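Uncharacterized protein (Legionella longbeachae NSW150, PDB 4JZA) is a phosphoinositide phosphatase that probably removes the 3-phosphate of phosphatidylinositol 3-phosphate and may act on host lipids during infection. Local coordinates at residues A[221-232]-A[277-288]. Numbering follows the deposited sequence.
Sequences FNNFLLNWASIK and LDKKLTQFKKFL
NZ of K285 donates to OD1 of N222 at 2.9 Å, approaching from above the amide plane and not along a lone pair; K285 is exposed and N222 partly exposed. Two nearly antiparallel helices meet here in the helical insertion domain of the phosphatase: segment 221-232 lies on helix 214-234 and segment 277-288 on helix 274-288. The axes of the two segments run at 157° and approach to 10.8 Å.

Between the polar ends the side chains interlock knobs-into-holes. L281 drops among F221, F224, L225 and W228. Its CD1 packs on CD1 of W228, while L281 CD2 meets the edge of the F224 ring, 3.9 Å from F224 CE2. F221 is the reciprocal knob, set among L281, F284, K285 and L288. With CG anti to the backbone N (chi1 -169°), its ring reaches across to the other helix and takes the edge of F284 on one face, a T-shaped pair with centroids 4.9 Å apart. CG of L225 lies over the opposite face. F284 also pairs edge-to-face with Y203 of helix 198-206, and F224 leans on M267 of helix 261-270, which links the pair to these two neighbouring helices.

At the other end the carboxylate of D278 is held weakly and at a distance. W228 NE1 gives D278 OD1 a weak, bent hydrogen bond of 3.0 Å, with OD1 near the indole plane at its edge and the carboxylate turned obliquely to the ring. NZ of K232 forms a long salt bridge to D278 OD2 at 3.5 Å. The K232 chain bends at chi3 and chi4, passing CD over one indole face.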
loop_
_atom_site.group_PDB
_atom_site.type_symbol
_atom_site.label_atom_id
_atom_site.label_comp_id
_atom_site.label_asym_id
_atom_site.label_seq_id
_atom_site.Cartn_x
_atom_site.Cartn_y
_atom_site.Cartn_z
ATOM N N PHE A 221 14.327 28.078 -25.052
ATOM C CA PHE A 221 13.862 27.063 -25.966
ATOM C C PHE A 221 14.055 27.450 -27.428
ATOM O O PHE A 221 14.423 26.597 -28.245
ATOM C CB PHE A 221 12.407 26.678 -25.708
ATOM C CG PHE A 221 12.001 25.463 -26.475
ATOM C CD1 PHE A 221 12.695 24.297 -26.316
ATOM C CD2 PHE A 221 10.992 25.507 -27.399
ATOM C CE1 PHE A 221 12.377 23.184 -27.053
ATOM C CE2 PHE A 221 10.664 24.393 -28.145
ATOM C CZ PHE A 221 11.359 23.229 -27.977
ATOM N N ASN A 222 13.843 28.728 -27.751
ATOM C CA ASN A 222 14.131 29.226 -29.095
ATOM C C ASN A 222 15.636 29.144 -29.411
ATOM O O ASN A 222 16.007 28.758 -30.518
ATOM C CB ASN A 222 13.604 30.650 -29.285
ATOM C CG ASN A 222 12.073 30.727 -29.260
ATOM O OD1 ASN A 222 11.382 29.751 -29.543
ATOM N ND2 ASN A 222 11.549 31.874 -28.887
ATOM N N ASN A 223 16.502 29.477 -28.446
ATOM C CA ASN A 223 17.965 29.343 -28.627
ATOM C C ASN A 223 18.382 27.916 -28.888
ATOM O O ASN A 223 19.416 27.662 -29.528
ATOM C CB ASN A 223 18.747 29.850 -27.401
ATOM C CG ASN A 223 18.704 31.347 -27.287
ATOM O OD1 ASN A 223 18.228 32.018 -28.189
ATOM N ND2 ASN A 223 19.188 31.878 -26.180
ATOM N N PHE A 224 17.615 26.993 -28.327
ATOM C CA PHE A 224 17.829 25.591 -28.587
ATOM C C PHE A 224 17.444 25.229 -30.020
ATOM O O PHE A 224 18.140 24.461 -30.676
ATOM C CB PHE A 224 17.042 24.711 -27.608
ATOM C CG PHE A 224 17.150 23.265 -27.938
ATOM C CD1 PHE A 224 18.379 22.614 -27.804
ATOM C CD2 PHE A 224 16.095 22.598 -28.493
ATOM C CE1 PHE A 224 18.521 21.303 -28.166
ATOM C CE2 PHE A 224 16.233 21.291 -28.867
ATOM C CZ PHE A 224 17.448 20.645 -28.703
ATOM N N LEU A 225 16.333 25.768 -30.496
ATOM C CA LEU A 225 15.861 25.432 -31.833
ATOM C C LEU A 225 16.800 25.900 -32.943
ATOM O O LEU A 225 16.996 25.194 -33.932
ATOM C CB LEU A 225 14.493 26.023 -32.058
ATOM C CG LEU A 225 13.394 25.330 -31.278
ATOM C CD1 LEU A 225 12.073 25.928 -31.695
ATOM C CD2 LEU A 225 13.381 23.836 -31.512
ATOM N N LEU A 226 17.398 27.074 -32.759
ATOM C CA LEU A 226 18.382 27.593 -33.702
ATOM C C LEU A 226 19.599 26.679 -33.634
ATOM O O LEU A 226 19.924 26.009 -34.612
ATOM C CB LEU A 226 18.712 29.074 -33.409
ATOM C CG LEU A 226 17.470 29.991 -33.578
ATOM C CD1 LEU A 226 17.651 31.350 -32.907
ATOM C CD2 LEU A 226 17.050 30.155 -35.039
ATOM N N ASN A 227 20.229 26.596 -32.467
ATOM C CA ASN A 227 21.315 25.621 -32.229
ATOM C C ASN A 227 21.041 24.179 -32.742
ATOM O O ASN A 227 21.979 23.430 -33.015
ATOM C CB ASN A 227 21.647 25.579 -30.728
ATOM C CG ASN A 227 22.839 24.699 -30.417
ATOM O OD1 ASN A 227 23.818 24.684 -31.156
ATOM N ND2 ASN A 227 22.762 23.958 -29.320
ATOM N N TRP A 228 19.769 23.796 -32.861
ATOM C CA TRP A 228 19.394 22.459 -33.333
ATOM C C TRP A 228 19.437 22.357 -34.843
ATOM O O TRP A 228 20.245 21.599 -35.381
ATOM C CB TRP A 228 18.001 22.067 -32.826
ATOM C CG TRP A 228 17.488 20.701 -33.321
ATOM C CD1 TRP A 228 16.281 20.442 -33.908
ATOM C CD2 TRP A 228 18.175 19.430 -33.249
ATOM N NE1 TRP A 228 16.170 19.101 -34.204
ATOM C CE2 TRP A 228 17.314 18.458 -33.806
ATOM C CE3 TRP A 228 19.448 19.025 -32.773
ATOM C CZ2 TRP A 228 17.680 17.098 -33.901
ATOM C CZ3 TRP A 228 19.813 17.661 -32.867
ATOM C CH2 TRP A 228 18.928 16.722 -33.425
ATOM N N ALA A 229 18.584 23.116 -35.528
ATOM C CA ALA A 229 18.622 23.171 -36.990
ATOM C C ALA A 229 20.007 23.589 -37.537
ATOM O O ALA A 229 20.271 23.420 -38.724
ATOM C CB ALA A 229 17.525 24.077 -37.522
ATOM N N SER A 230 20.881 24.102 -36.665
ATOM C CA SER A 230 22.323 24.269 -36.951
ATOM C C SER A 230 23.119 22.948 -36.919
ATOM O O SER A 230 23.964 22.700 -37.789
ATOM C CB SER A 230 22.963 25.246 -35.943
ATOM O OG SER A 230 24.349 24.979 -35.743
ATOM N N ILE A 231 22.895 22.148 -35.872
ATOM C CA ILE A 231 23.535 20.829 -35.711
ATOM C C ILE A 231 23.070 19.848 -36.796
ATOM O O ILE A 231 23.815 18.957 -37.200
ATOM C CB ILE A 231 23.272 20.255 -34.290
ATOM C CG1 ILE A 231 24.022 21.081 -33.240
ATOM C CG2 ILE A 231 23.727 18.806 -34.162
ATOM C CD1 ILE A 231 23.468 20.925 -31.844
ATOM N N LYS A 232 21.851 20.031 -37.283
ATOM C CA LYS A 232 21.330 19.208 -38.378
ATOM C C LYS A 232 21.951 19.508 -39.747
ATOM O O LYS A 232 21.811 18.729 -40.681
ATOM C CB LYS A 232 19.812 19.347 -38.462
ATOM C CG LYS A 232 19.087 18.613 -37.333
ATOM C CD LYS A 232 17.644 19.059 -37.099
ATOM C CE LYS A 232 16.865 19.344 -38.371
ATOM N NZ LYS A 232 16.103 20.614 -38.226
ATOM N N LEU A 277 10.812 13.484 -33.831
ATOM C CA LEU A 277 11.604 14.437 -33.050
ATOM C C LEU A 277 11.335 15.914 -33.404
ATOM O O LEU A 277 10.973 16.698 -32.528
ATOM C CB LEU A 277 13.099 14.113 -33.159
ATOM C CG LEU A 277 14.059 14.851 -32.211
ATOM C CD1 LEU A 277 15.238 13.971 -31.805
ATOM C CD2 LEU A 277 14.576 16.153 -32.819
ATOM N N ASP A 278 11.537 16.293 -34.668
ATOM C CA ASP A 278 11.345 17.703 -35.119
ATOM C C ASP A 278 9.912 18.193 -35.002
ATOM O O ASP A 278 9.686 19.378 -34.848
ATOM C CB ASP A 278 11.859 17.942 -36.559
ATOM C CG ASP A 278 13.309 18.442 -36.595
ATOM O OD1 ASP A 278 13.646 19.400 -35.858
ATOM O OD2 ASP A 278 14.125 17.871 -37.353
ATOM N N LYS A 279 8.955 17.279 -35.064
ATOM C CA LYS A 279 7.548 17.639 -34.915
ATOM C C LYS A 279 7.274 18.062 -33.487
ATOM O O LYS A 279 6.646 19.082 -33.222
ATOM C CB LYS A 279 6.672 16.443 -35.258
ATOM C CG LYS A 279 5.193 16.727 -35.155
ATOM C CD LYS A 279 4.386 15.453 -35.321
ATOM C CE LYS A 279 2.956 15.790 -35.711
ATOM N NZ LYS A 279 2.009 14.694 -35.363
ATOM N N LYS A 280 7.781 17.251 -32.564
ATOM C CA LYS A 280 7.576 17.473 -31.139
ATOM C C LYS A 280 8.211 18.775 -30.687
ATOM O O LYS A 280 7.665 19.483 -29.854
ATOM C CB LYS A 280 8.129 16.293 -30.336
ATOM C CG LYS A 280 7.134 15.154 -30.240
ATOM C CD LYS A 280 7.776 13.882 -29.722
ATOM C CE LYS A 280 6.715 12.817 -29.536
ATOM N NZ LYS A 280 7.354 11.530 -29.157
ATOM N N LEU A 281 9.382 19.075 -31.226
ATOM C CA LEU A 281 10.020 20.343 -30.949
ATOM C C LEU A 281 9.104 21.524 -31.293
ATOM O O LEU A 281 8.906 22.393 -30.445
ATOM C CB LEU A 281 11.376 20.450 -31.678
ATOM C CG LEU A 281 12.463 19.523 -31.154
ATOM C CD1 LEU A 281 13.734 19.717 -31.972
ATOM C CD2 LEU A 281 12.741 19.793 -29.679
ATOM N N THR A 282 8.554 21.576 -32.513
ATOM C CA THR A 282 7.784 22.774 -32.906
ATOM C C THR A 282 6.422 22.782 -32.190
ATOM O O THR A 282 5.784 23.810 -32.036
ATOM C CB THR A 282 7.695 23.015 -34.456
ATOM O OG1 THR A 282 7.161 21.856 -35.105
ATOM C CG2 THR A 282 9.125 23.446 -35.081
ATOM N N GLN A 283 6.036 21.626 -31.689
ATOM C CA GLN A 283 4.860 21.492 -30.841
ATOM C C GLN A 283 5.063 21.967 -29.386
ATOM O O GLN A 283 4.107 22.379 -28.730
ATOM C CB GLN A 283 4.500 20.027 -30.858
ATOM C CG GLN A 283 3.324 19.599 -30.018
ATOM C CD GLN A 283 3.283 18.092 -29.963
ATOM O OE1 GLN A 283 3.628 17.485 -28.935
ATOM N NE2 GLN A 283 2.978 17.467 -31.115
ATOM N N PHE A 284 6.301 21.909 -28.887
ATOM C CA PHE A 284 6.652 22.462 -27.569
ATOM C C PHE A 284 6.770 23.997 -27.625
ATOM O O PHE A 284 6.227 24.682 -26.751
ATOM C CB PHE A 284 7.942 21.810 -27.004
ATOM C CG PHE A 284 8.194 22.092 -25.531
ATOM C CD1 PHE A 284 7.148 22.105 -24.599
ATOM C CD2 PHE A 284 9.481 22.307 -25.071
ATOM C CE1 PHE A 284 7.370 22.358 -23.257
ATOM C CE2 PHE A 284 9.713 22.554 -23.719
ATOM C CZ PHE A 284 8.656 22.584 -22.811
ATOM N N LYS A 285 7.432 24.527 -28.668
ATOM C CA LYS A 285 7.480 25.991 -28.961
ATOM C C LYS A 285 6.087 26.574 -28.900
ATOM O O LYS A 285 5.866 27.609 -28.272
ATOM C CB LYS A 285 8.087 26.275 -30.359
ATOM C CG LYS A 285 8.347 27.747 -30.718
ATOM C CD LYS A 285 8.169 27.981 -32.224
ATOM C CE LYS A 285 8.849 29.243 -32.797
ATOM N NZ LYS A 285 10.164 29.594 -32.188
ATOM N N LYS A 286 5.156 25.880 -29.550
ATOM C CA LYS A 286 3.769 26.292 -29.600
ATOM C C LYS A 286 3.121 26.172 -28.227
ATOM O O LYS A 286 2.353 27.038 -27.835
ATOM C CB LYS A 286 3.007 25.459 -30.628
ATOM C CG LYS A 286 1.944 26.219 -31.405
ATOM C CD LYS A 286 0.535 26.051 -30.827
ATOM C CE LYS A 286 -0.059 24.667 -31.091
ATOM N NZ LYS A 286 -0.367 24.429 -32.530
ATOM N N PHE A 287 3.440 25.117 -27.488
ATOM C CA PHE A 287 2.881 24.951 -26.148
ATOM C C PHE A 287 3.243 26.123 -25.233
ATOM O O PHE A 287 2.388 26.682 -24.541
ATOM C CB PHE A 287 3.401 23.662 -25.526
ATOM C CG PHE A 287 2.997 23.461 -24.079
ATOM C CD1 PHE A 287 1.734 23.038 -23.764
ATOM C CD2 PHE A 287 3.911 23.685 -23.032
ATOM C CE1 PHE A 287 1.374 22.838 -22.437
ATOM C CE2 PHE A 287 3.557 23.497 -21.710
ATOM C CZ PHE A 287 2.289 23.059 -21.408
ATOM N N LEU A 288 4.520 26.501 -25.260
ATOM C CA LEU A 288 5.061 27.469 -24.314
ATOM C C LEU A 288 4.382 28.799 -24.393
ATOM O O LEU A 288 4.178 29.444 -23.394
ATOM C CB LEU A 288 6.562 27.660 -24.548
ATOM C CG LEU A 288 7.445 26.496 -24.123
ATOM C CD1 LEU A 288 8.919 26.741 -24.514
ATOM C CD2 LEU A 288 7.302 26.237 -22.635
#